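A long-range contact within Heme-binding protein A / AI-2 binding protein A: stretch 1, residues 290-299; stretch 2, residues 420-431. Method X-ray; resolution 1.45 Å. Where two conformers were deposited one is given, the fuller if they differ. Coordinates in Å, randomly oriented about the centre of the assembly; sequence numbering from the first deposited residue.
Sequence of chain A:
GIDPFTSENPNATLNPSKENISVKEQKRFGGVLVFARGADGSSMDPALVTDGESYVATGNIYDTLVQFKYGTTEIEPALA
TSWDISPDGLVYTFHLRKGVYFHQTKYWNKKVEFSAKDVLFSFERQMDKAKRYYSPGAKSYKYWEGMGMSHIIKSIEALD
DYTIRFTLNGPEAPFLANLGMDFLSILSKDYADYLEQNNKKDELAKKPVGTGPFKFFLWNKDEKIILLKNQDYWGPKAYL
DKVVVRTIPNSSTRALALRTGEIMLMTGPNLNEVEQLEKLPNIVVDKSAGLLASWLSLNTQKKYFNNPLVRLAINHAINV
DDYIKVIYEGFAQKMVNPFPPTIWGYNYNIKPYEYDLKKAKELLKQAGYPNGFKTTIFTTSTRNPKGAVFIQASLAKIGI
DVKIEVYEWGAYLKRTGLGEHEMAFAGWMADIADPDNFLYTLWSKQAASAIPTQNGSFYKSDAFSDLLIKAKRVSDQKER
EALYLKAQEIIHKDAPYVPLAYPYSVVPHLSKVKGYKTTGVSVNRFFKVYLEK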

ATOM      1  N   GLY A 290       2.768 -14.129   0.014  1.00  6.63           N
ATOM      2  CA  GLY A 290       2.504 -12.675  -0.173  1.00  7.18           C
ATOM      3  C   GLY A 290       1.236 -12.217   0.555  1.00  6.41           C
ATOM      4  O   GLY A 290       0.354 -12.994   0.931  1.00  6.68           O
ATOM      5  N   LEU A 291       1.116 -10.912   0.717  1.00  5.64           N
ATOM      6  CA  LEU A 291      -0.050 -10.198   1.277  1.00  5.07           C
ATOM      7  C   LEU A 291      -0.668  -9.279   0.218  1.00  4.54           C
ATOM      8  O   LEU A 291      -1.238  -8.228   0.525  1.00  4.15           O
ATOM      9  N   LEU A 292      -0.566  -9.728  -1.018  1.00  5.38           N
ATOM     10  CA  LEU A 292      -0.917  -8.949  -2.211  1.00  6.18           C
ATOM     11  C   LEU A 292      -2.164  -9.453  -2.892  1.00  6.07           C
ATOM     12  O   LEU A 292      -2.402 -10.658  -2.992  1.00  6.85           O
ATOM     13  N   ALA A 293      -2.946  -8.549  -3.476  1.00  5.48           N
ATOM     14  CA  ALA A 293      -4.048  -8.910  -4.347  1.00  5.60           C
ATOM     15  C   ALA A 293      -3.996  -8.016  -5.584  1.00  5.75           C
ATOM     16  O   ALA A 293      -3.586  -6.850  -5.491  1.00  6.49           O
ATOM     17  N   SER A 294      -4.350  -8.572  -6.742  1.00  4.82           N
ATOM     18  CA  SER A 294      -4.377  -7.868  -8.038  1.00  5.28           C
ATOM     19  C   SER A 294      -5.684  -8.213  -8.732  1.00  4.83           C
ATOM     20  O   SER A 294      -6.062  -9.365  -8.819  1.00  4.38           O
ATOM     21  N   TRP A 295      -6.331  -7.186  -9.299  1.00  4.36           N
ATOM     22  CA  TRP A 295      -7.714  -7.370  -9.827  1.00  4.43           C
ATOM     23  C   TRP A 295      -7.990  -6.344 -10.911  1.00  4.38           C
ATOM     24  O   TRP A 295      -7.148  -5.493 -11.183  1.00  5.25           O
ATOM     25  N   LEU A 296      -9.136  -6.470 -11.526  1.00  4.84           N
ATOM     26  CA  LEU A 296      -9.575  -5.481 -12.473  0.61  5.71           C
ATOM     27  C   LEU A 296     -10.683  -4.669 -11.806  1.00  5.34           C
ATOM     28  O   LEU A 296     -11.720  -5.248 -11.426  1.00  5.34           O
ATOM     29  N   SER A 297     -10.502  -3.370 -11.606  1.00  5.59           N
ATOM     30  CA  SER A 297     -11.571  -2.459 -11.181  1.00  6.28           C
ATOM     31  C   SER A 297     -12.574  -2.321 -12.332  1.00  6.12           C
ATOM     32  O   SER A 297     -12.123  -2.243 -13.486  1.00  6.54           O
ATOM     33  N   LEU A 298     -13.863  -2.343 -12.001  1.00  5.95           N
ATOM     34  CA  LEU A 298     -14.952  -2.045 -12.937  1.00  5.55           C
ATOM     35  C   LEU A 298     -15.684  -0.879 -12.306  1.00  6.05           C
ATOM     36  O   LEU A 298     -16.108  -0.931 -11.153  1.00  5.86           O
ATOM     37  N   ASN A 299     -15.861   0.196 -13.073  1.00  6.39           N
ATOM     38  CA  ASN A 299     -16.386   1.432 -12.498  1.00  6.61           C
ATOM     39  C   ASN A 299     -17.890   1.324 -12.462  1.00  7.70           C
ATOM     40  O   ASN A 299     -18.572   1.556 -13.480  1.00  6.86           O
ATOM     41  N   GLU A 420     -11.643   8.316 -13.677  1.00  5.65           N
ATOM     42  CA  GLU A 420     -11.624   8.502 -15.116  1.00  6.41           C
ATOM     43  C   GLU A 420     -11.798   7.203 -15.889  1.00  6.36           C
ATOM     44  O   GLU A 420     -12.246   7.180 -17.049  1.00  8.02           O
ATOM     45  N   HIS A 421     -11.387   6.085 -15.265  1.00  5.80           N
ATOM     46  CA  HIS A 421     -11.401   4.809 -15.969  1.00  5.66           C
ATOM     47  C   HIS A 421     -12.807   4.235 -16.032  1.00  5.47           C
ATOM     48  O   HIS A 421     -13.685   4.545 -15.219  1.00  5.78           O
ATOM     49  N   GLU A 422     -12.933   3.257 -16.927  1.00  6.41           N
ATOM     50  CA  GLU A 422     -14.073   2.326 -16.995  1.00  6.65           C
ATOM     51  C   GLU A 422     -13.609   1.035 -16.352  1.00  7.14           C
ATOM     52  O   GLU A 422     -14.229   0.532 -15.418  1.00  7.33           O
ATOM     53  N   MET A 423     -12.603   0.406 -16.933  1.00  6.00           N
ATOM     54  CA  MET A 423     -11.865  -0.707 -16.330  1.00  6.02           C
ATOM     55  C   MET A 423     -10.406  -0.284 -16.078  1.00  6.07           C
ATOM     56  O   MET A 423      -9.827   0.518 -16.838  1.00  5.55           O
ATOM     57  N   ALA A 424      -9.776  -0.839 -15.047  1.00  5.38           N
ATOM     58  CA  ALA A 424      -8.372  -0.508 -14.796  1.00  6.31           C
ATOM     59  C   ALA A 424      -7.785  -1.636 -13.937  1.00  6.37           C
ATOM     60  O   ALA A 424      -8.500  -2.192 -13.101  1.00  6.90           O
ATOM     61  N   PHE A 425      -6.526  -1.943 -14.142  1.00  5.32           N
ATOM     62  CA  PHE A 425      -5.845  -2.818 -13.181  1.00  5.44           C
ATOM     63  C   PHE A 425      -5.694  -2.134 -11.825  1.00  6.23           C
ATOM     64  O   PHE A 425      -5.453  -0.925 -11.763  1.00  7.61           O
ATOM     65  N   ALA A 426      -5.833  -2.943 -10.773  1.00  5.13           N
ATOM     66  CA  ALA A 426      -5.706  -2.403  -9.437  1.00  5.31           C
ATOM     67  C   ALA A 426      -4.917  -3.435  -8.647  1.00  5.21           C
ATOM     68  O   ALA A 426      -4.959  -4.643  -8.929  1.00  5.80           O
ATOM     69  N   GLY A 427      -4.223  -3.017  -7.618  1.00  5.02           N
ATOM     70  CA  GLY A 427      -3.509  -3.924  -6.728  1.00  4.90           C
ATOM     71  C   GLY A 427      -3.380  -3.261  -5.371  1.00  4.78           C
ATOM     72  O   GLY A 427      -3.306  -2.033  -5.185  1.00  4.58           O
ATOM     73  N   TRP A 428      -3.182  -4.135  -4.394  1.00  4.66           N
ATOM     74  CA  TRP A 428      -2.998  -3.721  -3.007  1.00  4.44           C
ATOM     75  C   TRP A 428      -2.081  -4.671  -2.264  1.00  4.87           C
ATOM     76  O   TRP A 428      -2.173  -5.920  -2.402  1.00  6.79           O
ATOM     77  N   MET A 429      -1.173  -4.113  -1.515  1.00  4.06           N
ATOM     78  CA  MET A 429      -0.359  -4.831  -0.527  1.00  3.96           C
ATOM     79  C   MET A 429      -0.916  -4.446   0.831  1.00  3.84           C
ATOM     80  O   MET A 429      -1.078  -3.261   1.163  1.00  3.72           O
ATOM     81  N   ALA A 430      -1.225  -5.459   1.646  1.00  3.33           N
ATOM     82  CA  ALA A 430      -1.645  -5.208   3.022  1.00  3.35           C
ATOM     83  C   ALA A 430      -0.740  -4.232   3.720  1.00  3.42           C
ATOM     84  O   ALA A 430       0.475  -4.414   3.752  1.00  3.26           O
ATOM     85  N   ASP A 431      -1.363  -3.269   4.404  1.00  3.23           N
ATOM     86  CA  ASP A 431      -0.660  -2.439   5.364  1.00  3.71           C
ATOM     87  C   ASP A 431      -0.578  -3.067   6.743  1.00  3.65           C
ATOM     88  O   ASP A 431       0.331  -2.768   7.505  1.00  4.39           O
TER

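Strands 292-298 and 423-429 lie side by side as antiparallel neighbours, so side chains meet above and below the sheet rather than between the backbones. Ladder hydrogen bonds fix the register: Ala293 N to Trp428 O and Trp295 N to Ala426 O are both 2.9 Å, and Ser297 N to Ala424 O is 2.8 Å, each pair with a return bond.

On the face carrying Ala293, Trp295, Ser297, Ala424, Ala426 and Trp428, the main bump is the Trp295 indole. With chi1 p (66°) and chi2 91°, it swings from its own strand across the neighbouring one. The methyl of Ala426 fits beneath the ring: its CB lies 3.6 Å from the centroid of the five-membered ring of Trp295, 25° off the normal, a CH-pi contact over the face, and 3.4 Å from Trp295 CE2. The indole rests on this methyl, in close contact. Farther along, Trp295 CH2 reaches Trp428 CB at 3.8 Å, and Trp295 CZ3 comes within 3.9 Å of Gly427 CA. Trp428 (chi1 t) leads its own indole away from stretch 1, so the two large rings do not compete for the same hollow. Beside the indole, Ser297 (m) brings OG to 3.5 Å from Ala426 CB, a van der Waals contact. Ser297 CB in turn lies 4.2 Å from His421 NE2, which is hydrogen-bonded elsewhere in the structure.

The other face carries Leu292, Ser294, Leu296, Leu298, Met423, Phe425 and Met429. Leu292 (m, t) leans over so that its CD2 meets Met429 SD at 3.8 Å. Met429 is t, p, t, an arrangement that carries CE on to Leu291 CB at 4.0 Å. Ser294 (t) sits across from Gly427, where no side chain rises from the second strand. Leu296 (t, p), given in one of two deposited conformers, extends CD1 to 3.5 Å from Ala424 O and 4.2 Å from Met423 CB. The end of Leu298 (m, t) also comes nearer to the second strand, with its CD2 3.8 Å from Met423 CG; Met423 (m, t, m) thus receives both leucines.

The ends are closed differently. At one, the CB atoms of Leu291 and Ala430 point toward the partner stretch and meet at 3.7 Å. At the other, Asn299 (t) reaches beyond the strands: its ND2 donates to His421 O at 3.1 Å and lies over a face of the His421 ring, while its backbone N bonds Glu422 O at 2.9 Å.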

ATOM      1  CB  LEU A 291       0.252  -9.412   2.537  1.00  5.64           C
ATOM      2  CG  LEU A 291       0.571 -10.310   3.725  1.00  6.46           C
ATOM      3  CD1 LEU A 291       1.198  -9.534   4.855  1.00  6.21           C
ATOM      4  CD2 LEU A 291      -0.765 -10.749   4.313  1.00  8.28           C
ATOM      5  CB  LEU A 292       0.217  -9.117  -3.252  1.00  8.47           C
ATOM      6  CG  LEU A 292       1.617  -8.697  -2.802  1.00 10.10           C
ATOM      7  CD1 LEU A 292       2.760  -9.380  -3.536  1.00 11.49           C
ATOM      8  CD2 LEU A 292       1.690  -7.199  -3.059  1.00 10.34           C
ATOM      9  CB  ALA A 293      -5.403  -8.790  -3.670  1.00  5.97           C
ATOM     10  CB  SER A 294      -3.165  -8.360  -8.872  1.00  6.66           C
ATOM     11  OG  SER A 294      -3.137  -7.665 -10.106  1.00 12.62           O
ATOM     12  CB  TRP A 295      -8.783  -7.361  -8.720  1.00  4.32           C
ATOM     13  CG  TRP A 295      -8.960  -6.059  -8.009  1.00  4.17           C
ATOM     14  CD1 TRP A 295      -9.817  -5.066  -8.335  1.00  4.25           C
ATOM     15  CD2 TRP A 295      -8.205  -5.577  -6.901  1.00  4.13           C
ATOM     16  NE1 TRP A 295      -9.699  -4.015  -7.458  1.00  4.29           N
ATOM     17  CE2 TRP A 295      -8.717  -4.301  -6.551  1.00  4.03           C
ATOM     18  CE3 TRP A 295      -7.187  -6.106  -6.117  1.00  4.86           C
ATOM     19  CZ2 TRP A 295      -8.209  -3.559  -5.494  1.00  4.46           C
ATOM     20  CZ3 TRP A 295      -6.690  -5.377  -5.086  1.00  4.48           C
ATOM     21  CH2 TRP A 295      -7.181  -4.106  -4.795  1.00  4.41           C
ATOM     22  CB  LEU A 296      -9.988  -6.201 -13.739  0.61  6.57           C
ATOM     23  CG  LEU A 296     -10.415  -5.347 -14.928  0.61  7.15           C
ATOM     24  CD1 LEU A 296      -9.238  -4.589 -15.542  0.61  7.89           C
ATOM     25  CD2 LEU A 296     -11.060  -6.214 -16.002  0.61  8.05           C
ATOM     26  CB  SER A 297     -11.065  -1.024 -10.891  1.00  8.14           C
ATOM     27  OG  SER A 297     -10.188  -0.991  -9.770  1.00 11.12           O
ATOM     28  CB  LEU A 298     -15.909  -3.225 -13.033  1.00  5.46           C
ATOM     29  CG  LEU A 298     -15.321  -4.555 -13.507  1.00  6.38           C
ATOM     30  CD1 LEU A 298     -16.294  -5.697 -13.463  1.00  6.69           C
ATOM     31  CD2 LEU A 298     -14.694  -4.414 -14.901  1.00  6.67           C
ATOM     32  CB  ASN A 299     -15.924   2.670 -13.246  1.00  7.02           C
ATOM     33  CG  ASN A 299     -16.348   3.959 -12.541  1.00  8.20           C
ATOM     34  OD1 ASN A 299     -17.395   3.976 -11.852  1.00  8.96           O
ATOM     35  ND2 ASN A 299     -15.571   5.015 -12.771  1.00  8.78           N
ATOM     36  CB  GLU A 420     -10.346   9.223 -15.559  1.00  6.92           C
ATOM     37  CG  GLU A 420     -10.332  10.640 -15.060  1.00  7.61           C
ATOM     38  CD  GLU A 420      -9.139  11.444 -15.511  1.00  9.32           C
ATOM     39  OE1 GLU A 420      -8.405  10.999 -16.404  1.00 10.27           O
ATOM     40  OE2 GLU A 420      -8.916  12.519 -14.934  1.00 14.16           O
ATOM     41  CB  HIS A 421     -10.546   3.806 -15.190  1.00  5.60           C
ATOM     42  CG  HIS A 421     -10.922   3.639 -13.762  1.00  5.46           C
ATOM     43  ND1 HIS A 421     -10.737   4.662 -12.858  1.00  5.93           N
ATOM     44  CD2 HIS A 421     -11.564   2.638 -13.104  1.00  5.62           C
ATOM     45  CE1 HIS A 421     -11.220   4.289 -11.691  1.00  5.87           C
ATOM     46  NE2 HIS A 421     -11.697   3.074 -11.800  1.00  5.51           N
ATOM     47  CB  GLU A 422     -14.572   2.140 -18.436  1.00  7.85           C
ATOM     48  CG  GLU A 422     -15.182   3.384 -19.072  1.00  8.25           C
ATOM     49  CD  GLU A 422     -15.586   3.039 -20.484  1.00 10.27           C
ATOM     50  OE1 GLU A 422     -16.509   2.253 -20.775  1.00 12.07           O
ATOM     51  OE2 GLU A 422     -14.902   3.579 -21.344  1.00 16.34           O
ATOM     52  CB  MET A 423     -11.885  -1.901 -17.276  1.00  6.48           C
ATOM     53  CG  MET A 423     -13.275  -2.267 -17.755  1.00  7.05           C
ATOM     54  SD  MET A 423     -13.380  -3.837 -18.625  1.00  9.45           S
ATOM     55  CE  MET A 423     -12.126  -3.602 -19.831  1.00 11.26           C
ATOM     56  CB  ALA A 424      -8.300   0.804 -14.036  1.00  6.68           C
ATOM     57  CB  PHE A 425      -4.485  -3.235 -13.731  1.00  6.35           C
ATOM     58  CG  PHE A 425      -4.537  -4.171 -14.900  1.00  6.34           C
ATOM     59  CD1 PHE A 425      -4.854  -5.489 -14.771  1.00  8.49           C
ATOM     60  CD2 PHE A 425      -4.382  -3.702 -16.161  1.00  7.98           C
ATOM     61  CE1 PHE A 425      -4.850  -6.368 -15.836  1.00  8.31           C
ATOM     62  CE2 PHE A 425      -4.410  -4.542 -17.253  1.00  8.63           C
ATOM     63  CZ  PHE A 425      -4.683  -5.860 -17.088  1.00  7.94           C
ATOM     64  CB  ALA A 426      -7.085  -2.285  -8.806  1.00  6.20           C
ATOM     65  CB  TRP A 428      -4.317  -3.731  -2.255  1.00  4.75           C
ATOM     66  CG  TRP A 428      -4.353  -3.052  -0.924  1.00  4.56           C
ATOM     67  CD1 TRP A 428      -4.486  -3.646   0.309  1.00  4.32           C
ATOM     68  CD2 TRP A 428      -4.417  -1.654  -0.706  1.00  4.42           C
ATOM     69  NE1 TRP A 428      -4.632  -2.693   1.275  1.00  4.27           N
ATOM     70  CE2 TRP A 428      -4.585  -1.453   0.673  1.00  4.55           C
ATOM     71  CE3 TRP A 428      -4.316  -0.535  -1.553  1.00  4.61           C
ATOM     72  CZ2 TRP A 428      -4.636  -0.194   1.230  1.00  4.79           C
ATOM     73  CZ3 TRP A 428      -4.408   0.701  -0.989  1.00  4.88           C
ATOM     74  CH2 TRP A 428      -4.601   0.864   0.379  1.00  5.73           C
ATOM     75  CB  MET A 429       1.063  -4.290  -0.633  1.00  4.70           C
ATOM     76  CG  MET A 429       1.987  -4.681   0.498  1.00  5.32           C
ATOM     77  SD  MET A 429       2.201  -6.478   0.626  1.00  5.37           S
ATOM     78  CE  MET A 429       3.030  -6.620   2.225  1.00  5.43           C
ATOM     79  CB  ALA A 430      -1.715  -6.492   3.822  1.00  3.43           C
ATOM     80  CB  ASP A 431      -1.294  -1.033   5.485  1.00  3.84           C
ATOM     81  CG  ASP A 431      -1.431  -0.381   4.114  1.00  4.06           C
ATOM     82  OD1 ASP A 431      -0.368  -0.217   3.425  1.00  3.86           O
ATOM     83  OD2 ASP A 431      -2.591  -0.074   3.730  1.00  4.29           O
TER